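Local coordinates for twin-arginine translocation pathway signal protein (Burkholderia phytofirmans, PDB 2RJO) that probably serves as a periplasmic sugar-binding protein, holding beta-D-galactopyranose in the cleft between its two lobes, at residues Gly137-Gly143 with Ile198-Ala204; Leu237-Lys241 with Val291-Val296. The contacts are given in a common frame with arbitrary orientation. Residues are numbered along the deposited sequence.

How the contacts relate
Both contacts belong to the lobe built on the four-stranded parallel sheet, and in the chain contact 1 is complete before contact 2 begins. Contact 1 pairs two neighbouring strands of that sheet. Contact 2 lies on the lobe's periphery, where helix 234-241 meets the turn after strand 283-291, whose last residue, Val291, pairs with Ser248 of strand 248-250. Their centres are about 19 Å apart and their nearest atoms about 11 Å, so they do not touch. The galactose is nearer to contact 1: the side chain of Ala204 comes within about 7 Å of it, and pocket residue Asn205 follows directly, whereas the side chain of Val291 in contact 2 is about 12 Å away.

Contact 1 (Gly137-Gly143 with Ile198-Ala204); sequences GGVVALG and IKGVWAA
Strands 137-143 and 198-203 run parallel side by side, their axes 4.5 Å apart at closest and twisted by -38°. The firm register pairs Val140 with Val201, Ala141 with Trp202 and Leu142 with Ala203, CA-CA 4.7 to 5.2 Å. The ladder zigzags between them: Lys199 N to Gly138 O (2.7 Å), a weak bond from Val140 N to Gly200 O (3.4 Å), Trp202 N to Val140 O (3.1 Å), Leu142 N to Trp202 O (2.9 Å) and Ala204 N to Leu142 O (2.8 Å). Gly137, at phi/psi 135/168, has a backbone that calls for glycine; a CB would also clash with Lys199 CB.

On one face Val140 (m) sets CG2 3.9 Å from CG2 of Val201 (t) and CG1 4.2 Å from Ile198 CD1, with Leu142 and Ala203 further along; helix 180-194 covers this face through Met187 and Trp190. On the other, the Trp202 indole (chi1 t, chi2 92°) extends forward along the strands, toward their C-terminal ends, its CE3 3.7 Å from Ala141 CB, beneath helix 118-132. Ala204 leaves the strand toward the sugar, and its O accepts a bond from pocket residue Arg154. Helices on both faces of a parallel sheet, with strand order 2-1-3-4 and ligand residues beyond the C-terminal strand ends, mark the Rossmann-like lobe of a periplasmic binding protein.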
loop_
_atom_site.group_PDB
_atom_site.type_symbol
_atom_site.label_atom_id
_atom_site.label_comp_id
_atom_site.label_asym_id
_atom_site.label_seq_id
_atom_site.Cartn_x
_atom_site.Cartn_y
_atom_site.Cartn_z
ATOM N N GLY A 137 18.666 11.523 -18.990
ATOM C CA GLY A 137 17.588 11.038 -19.827
ATOM C C GLY A 137 16.217 11.518 -19.413
ATOM O O GLY A 137 16.032 12.054 -18.316
ATOM N N GLY A 138 15.244 11.306 -20.294
ATOM C CA GLY A 138 13.888 11.737 -20.022
ATOM C C GLY A 138 13.096 10.700 -19.264
ATOM O O GLY A 138 13.156 9.509 -19.570
ATOM N N VAL A 139 12.332 11.159 -18.282
ATOM C CA VAL A 139 11.532 10.259 -17.462
ATOM C C VAL A 139 10.083 10.680 -17.319
ATOM O O VAL A 139 9.790 11.852 -17.121
ATOM C CB VAL A 139 12.127 10.151 -16.053
ATOM C CG1 VAL A 139 11.364 9.133 -15.246
ATOM C CG2 VAL A 139 13.599 9.785 -16.147
ATOM N N VAL A 140 9.173 9.718 -17.438
ATOM C CA VAL A 140 7.754 9.990 -17.252
ATOM C C VAL A 140 7.381 9.294 -15.940
ATOM O O VAL A 140 7.963 8.258 -15.611
ATOM C CB VAL A 140 6.884 9.436 -18.411
ATOM C CG1 VAL A 140 7.111 10.255 -19.662
ATOM C CG2 VAL A 140 7.206 7.971 -18.673
ATOM N N ALA A 141 6.431 9.852 -15.190
ATOM C CA ALA A 141 6.036 9.257 -13.915
ATOM C C ALA A 141 4.523 9.153 -13.718
ATOM O O ALA A 141 3.773 10.081 -14.035
ATOM C CB ALA A 141 6.656 10.038 -12.768
ATOM N N LEU A 142 4.093 8.012 -13.184
ATOM C CA LEU A 142 2.688 7.723 -12.935
ATOM C C LEU A 142 2.406 7.739 -11.439
ATOM O O LEU A 142 3.045 7.023 -10.679
ATOM C CB LEU A 142 2.337 6.354 -13.513
ATOM C CG LEU A 142 2.401 6.235 -15.040
ATOM C CD1 LEU A 142 2.664 4.786 -15.429
ATOM C CD2 LEU A 142 1.103 6.759 -15.651
ATOM N N GLY A 143 1.436 8.549 -11.023
ATOM C CA GLY A 143 1.113 8.647 -9.608
ATOM C C GLY A 143 -0.213 8.042 -9.187
ATOM O O GLY A 143 -1.074 7.754 -10.013
ATOM N N ILE A 198 11.865 9.399 -24.062
ATOM C CA ILE A 198 11.588 8.615 -22.862
ATOM C C ILE A 198 12.672 7.558 -22.619
ATOM O O ILE A 198 12.750 6.563 -23.341
ATOM C CB ILE A 198 10.222 7.894 -22.966
ATOM C CG1 ILE A 198 9.094 8.914 -23.130
ATOM C CG2 ILE A 198 9.967 7.071 -21.711
ATOM C CD1 ILE A 198 7.720 8.285 -23.311
ATOM N N LYS A 199 13.503 7.772 -21.597
ATOM C CA LYS A 199 14.584 6.838 -21.256
ATOM C C LYS A 199 14.277 6.042 -19.984
ATOM O O LYS A 199 15.108 5.272 -19.509
ATOM C CB LYS A 199 15.899 7.604 -21.047
ATOM C CG LYS A 199 16.426 8.317 -22.281
ATOM C CD LYS A 199 16.734 7.330 -23.397
ATOM C CE LYS A 199 17.042 8.056 -24.701
ATOM N NZ LYS A 199 17.367 7.078 -25.787
ATOM N N GLY A 200 13.086 6.241 -19.431
ATOM C CA GLY A 200 12.707 5.532 -18.226
ATOM C C GLY A 200 11.291 5.835 -17.776
ATOM O O GLY A 200 10.661 6.794 -18.252
ATOM N N VAL A 201 10.793 5.018 -16.849
ATOM C CA VAL A 201 9.440 5.169 -16.325
ATOM C C VAL A 201 9.386 4.849 -14.835
ATOM O O VAL A 201 9.851 3.799 -14.409
ATOM C CB VAL A 201 8.458 4.217 -17.030
ATOM C CG1 VAL A 201 7.030 4.511 -16.568
ATOM C CG2 VAL A 201 8.584 4.342 -18.549
ATOM N N TRP A 202 8.819 5.764 -14.057
ATOM C CA TRP A 202 8.653 5.608 -12.607
ATOM C C TRP A 202 7.154 5.477 -12.336
ATOM O O TRP A 202 6.361 6.288 -12.824
ATOM C CB TRP A 202 9.174 6.852 -11.875
ATOM C CG TRP A 202 9.103 6.804 -10.347
ATOM C CD1 TRP A 202 10.087 6.381 -9.494
ATOM C CD2 TRP A 202 8.023 7.264 -9.507
ATOM N NE1 TRP A 202 9.695 6.558 -8.183
ATOM C CE2 TRP A 202 8.439 7.094 -8.164
ATOM C CE3 TRP A 202 6.754 7.802 -9.761
ATOM C CZ2 TRP A 202 7.622 7.453 -7.077
ATOM C CZ3 TRP A 202 5.942 8.157 -8.678
ATOM C CH2 TRP A 202 6.385 7.980 -7.353
ATOM N N ALA A 203 6.766 4.460 -11.569
ATOM C CA ALA A 203 5.361 4.238 -11.220
ATOM C C ALA A 203 5.189 4.200 -9.696
ATOM O O ALA A 203 5.993 3.579 -8.984
ATOM C CB ALA A 203 4.860 2.938 -11.833
ATOM N N ALA A 204 4.144 4.865 -9.198
ATOM C CA ALA A 204 3.885 4.922 -7.760
ATOM C C ALA A 204 3.511 3.572 -7.122
ATOM O O ALA A 204 3.496 3.462 -5.900
ATOM C CB ALA A 204 2.810 5.973 -7.459
#

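Contact 2 (Leu237-Lys241 with Val291-Val296); sequences LVAIK and VTKTNV
This is helix-to-turn packing at the edge of a periplasmic binding protein lobe: the last turn of helix 234-241 rests against the turn that takes the chain from strand 283-291 into helix 296-302. The closest CA pair is Lys241-Lys293, 5.7 Å.

Apolar contacts hold the two together. Leu237 and Ile240, both mt, reach across from the helix; Val291 (p) and Val296 (p) point toward it. Leu237 CD2 lies 3.9 Å from Val291 CG2 and 4.3 Å from Val296 CG2, while Ile240 places CD1 3.9 Å from Val291 CG1 and CG2 4.1 Å from Val296 CG2. Leu237 also touches Val299 and Ile300 of helix 296-302.

On the solvent-exposed side, the aliphatic part of Lys293 packs on the helix end, CG 3.1 Å from Ile240 O and CD 4.0 Å from Lys241 O.

Hydrogen bonds shape the turn itself: Asn295 N reaches Thr292 O (3.1 Å), and Asn295, at the N-cap position, turns its side chain back so that OD1 accepts from Thr292 N at 2.8 Å.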
loop_
_atom_site.group_PDB
_atom_site.type_symbol
_atom_site.label_atom_id
_atom_site.label_comp_id
_atom_site.label_asym_id
_atom_site.label_seq_id
_atom_site.Cartn_x
_atom_site.Cartn_y
_atom_site.Cartn_z
ATOM N N LEU A 237 6.929 -9.031 -9.135
ATOM C CA LEU A 237 8.164 -9.780 -8.934
ATOM C C LEU A 237 8.550 -10.540 -10.199
ATOM O O LEU A 237 9.731 -10.646 -10.537
ATOM C CB LEU A 237 8.008 -10.769 -7.771
ATOM C CG LEU A 237 7.803 -10.167 -6.384
ATOM C CD1 LEU A 237 7.600 -11.272 -5.354
ATOM C CD2 LEU A 237 8.994 -9.308 -6.023
ATOM N N VAL A 238 7.550 -11.079 -10.886
ATOM C CA VAL A 238 7.792 -11.815 -12.121
ATOM C C VAL A 238 8.411 -10.869 -13.148
ATOM O O VAL A 238 9.385 -11.214 -13.825
ATOM C CB VAL A 238 6.486 -12.394 -12.676
ATOM C CG1 VAL A 238 6.716 -13.017 -14.037
ATOM C CG2 VAL A 238 5.949 -13.428 -11.713
ATOM N N ALA A 239 7.859 -9.665 -13.242
ATOM C CA ALA A 239 8.380 -8.682 -14.182
ATOM C C ALA A 239 9.811 -8.318 -13.808
ATOM O O ALA A 239 10.605 -7.973 -14.674
ATOM C CB ALA A 239 7.511 -7.442 -14.185
ATOM N N ILE A 240 10.150 -8.385 -12.524
ATOM C CA ILE A 240 11.515 -8.044 -12.126
ATOM C C ILE A 240 12.497 -9.143 -12.534
ATOM O O ILE A 240 13.592 -8.864 -13.027
ATOM C CB ILE A 240 11.638 -7.815 -10.597
ATOM C CG1 ILE A 240 10.866 -6.558 -10.190
ATOM C CG2 ILE A 240 13.108 -7.675 -10.210
ATOM C CD1 ILE A 240 10.932 -6.259 -8.724
ATOM N N LYS A 241 12.109 -10.394 -12.329
ATOM C CA LYS A 241 12.989 -11.492 -12.692
ATOM C C LYS A 241 13.171 -11.551 -14.207
ATOM O O LYS A 241 14.175 -12.059 -14.694
ATOM C CB LYS A 241 12.429 -12.828 -12.200
ATOM C CG LYS A 241 13.455 -13.935 -12.273
ATOM C CD LYS A 241 12.904 -15.218 -12.880
ATOM C CE LYS A 241 12.185 -16.096 -11.856
ATOM N NZ LYS A 241 11.910 -17.434 -12.470
ATOM N N VAL A 291 13.293 -4.492 -3.471
ATOM C CA VAL A 291 13.532 -5.680 -4.280
ATOM C C VAL A 291 14.012 -5.356 -5.686
ATOM O O VAL A 291 13.483 -4.472 -6.355
ATOM C CB VAL A 291 12.257 -6.564 -4.353
ATOM C CG1 VAL A 291 11.078 -5.743 -4.824
ATOM C CG2 VAL A 291 12.482 -7.738 -5.299
ATOM N N THR A 292 15.028 -6.088 -6.116
ATOM C CA THR A 292 15.630 -5.934 -7.431
ATOM C C THR A 292 16.046 -7.344 -7.876
ATOM O O THR A 292 15.881 -8.285 -7.113
ATOM C CB THR A 292 16.855 -5.004 -7.347
ATOM O OG1 THR A 292 17.416 -4.831 -8.651
ATOM C CG2 THR A 292 17.904 -5.589 -6.426
ATOM N N LYS A 293 16.576 -7.503 -9.087
ATOM C CA LYS A 293 16.952 -8.838 -9.540
ATOM C C LYS A 293 17.936 -9.553 -8.628
ATOM O O LYS A 293 17.960 -10.784 -8.590
ATOM C CB LYS A 293 17.517 -8.821 -10.976
ATOM C CG LYS A 293 16.467 -9.210 -12.031
ATOM C CD LYS A 293 17.061 -9.653 -13.387
ATOM C CE LYS A 293 17.528 -8.478 -14.234
ATOM N NZ LYS A 293 18.087 -8.907 -15.566
ATOM N N THR A 294 18.735 -8.801 -7.880
ATOM C CA THR A 294 19.714 -9.438 -7.009
ATOM C C THR A 294 19.095 -10.182 -5.831
ATOM O O THR A 294 19.646 -11.182 -5.370
ATOM C CB THR A 294 20.754 -8.424 -6.508
ATOM O OG1 THR A 294 20.133 -7.478 -5.637
ATOM C CG2 THR A 294 21.371 -7.691 -7.693
ATOM N N ASN A 295 17.941 -9.730 -5.356
ATOM C CA ASN A 295 17.297 -10.428 -4.249
ATOM C C ASN A 295 15.884 -10.863 -4.605
ATOM O O ASN A 295 15.149 -11.340 -3.746
ATOM C CB ASN A 295 17.247 -9.532 -3.013
ATOM C CG ASN A 295 16.239 -8.413 -3.152
ATOM O OD1 ASN A 295 16.084 -7.849 -4.230
ATOM N ND2 ASN A 295 15.554 -8.080 -2.059
ATOM N N VAL A 296 15.499 -10.722 -5.869
ATOM C CA VAL A 296 14.139 -11.083 -6.250
ATOM C C VAL A 296 13.761 -12.527 -5.941
ATOM O O VAL A 296 12.654 -12.797 -5.497
ATOM C CB VAL A 296 13.871 -10.814 -7.742
ATOM C CG1 VAL A 296 14.741 -11.713 -8.614
ATOM C CG2 VAL A 296 12.395 -11.032 -8.037
#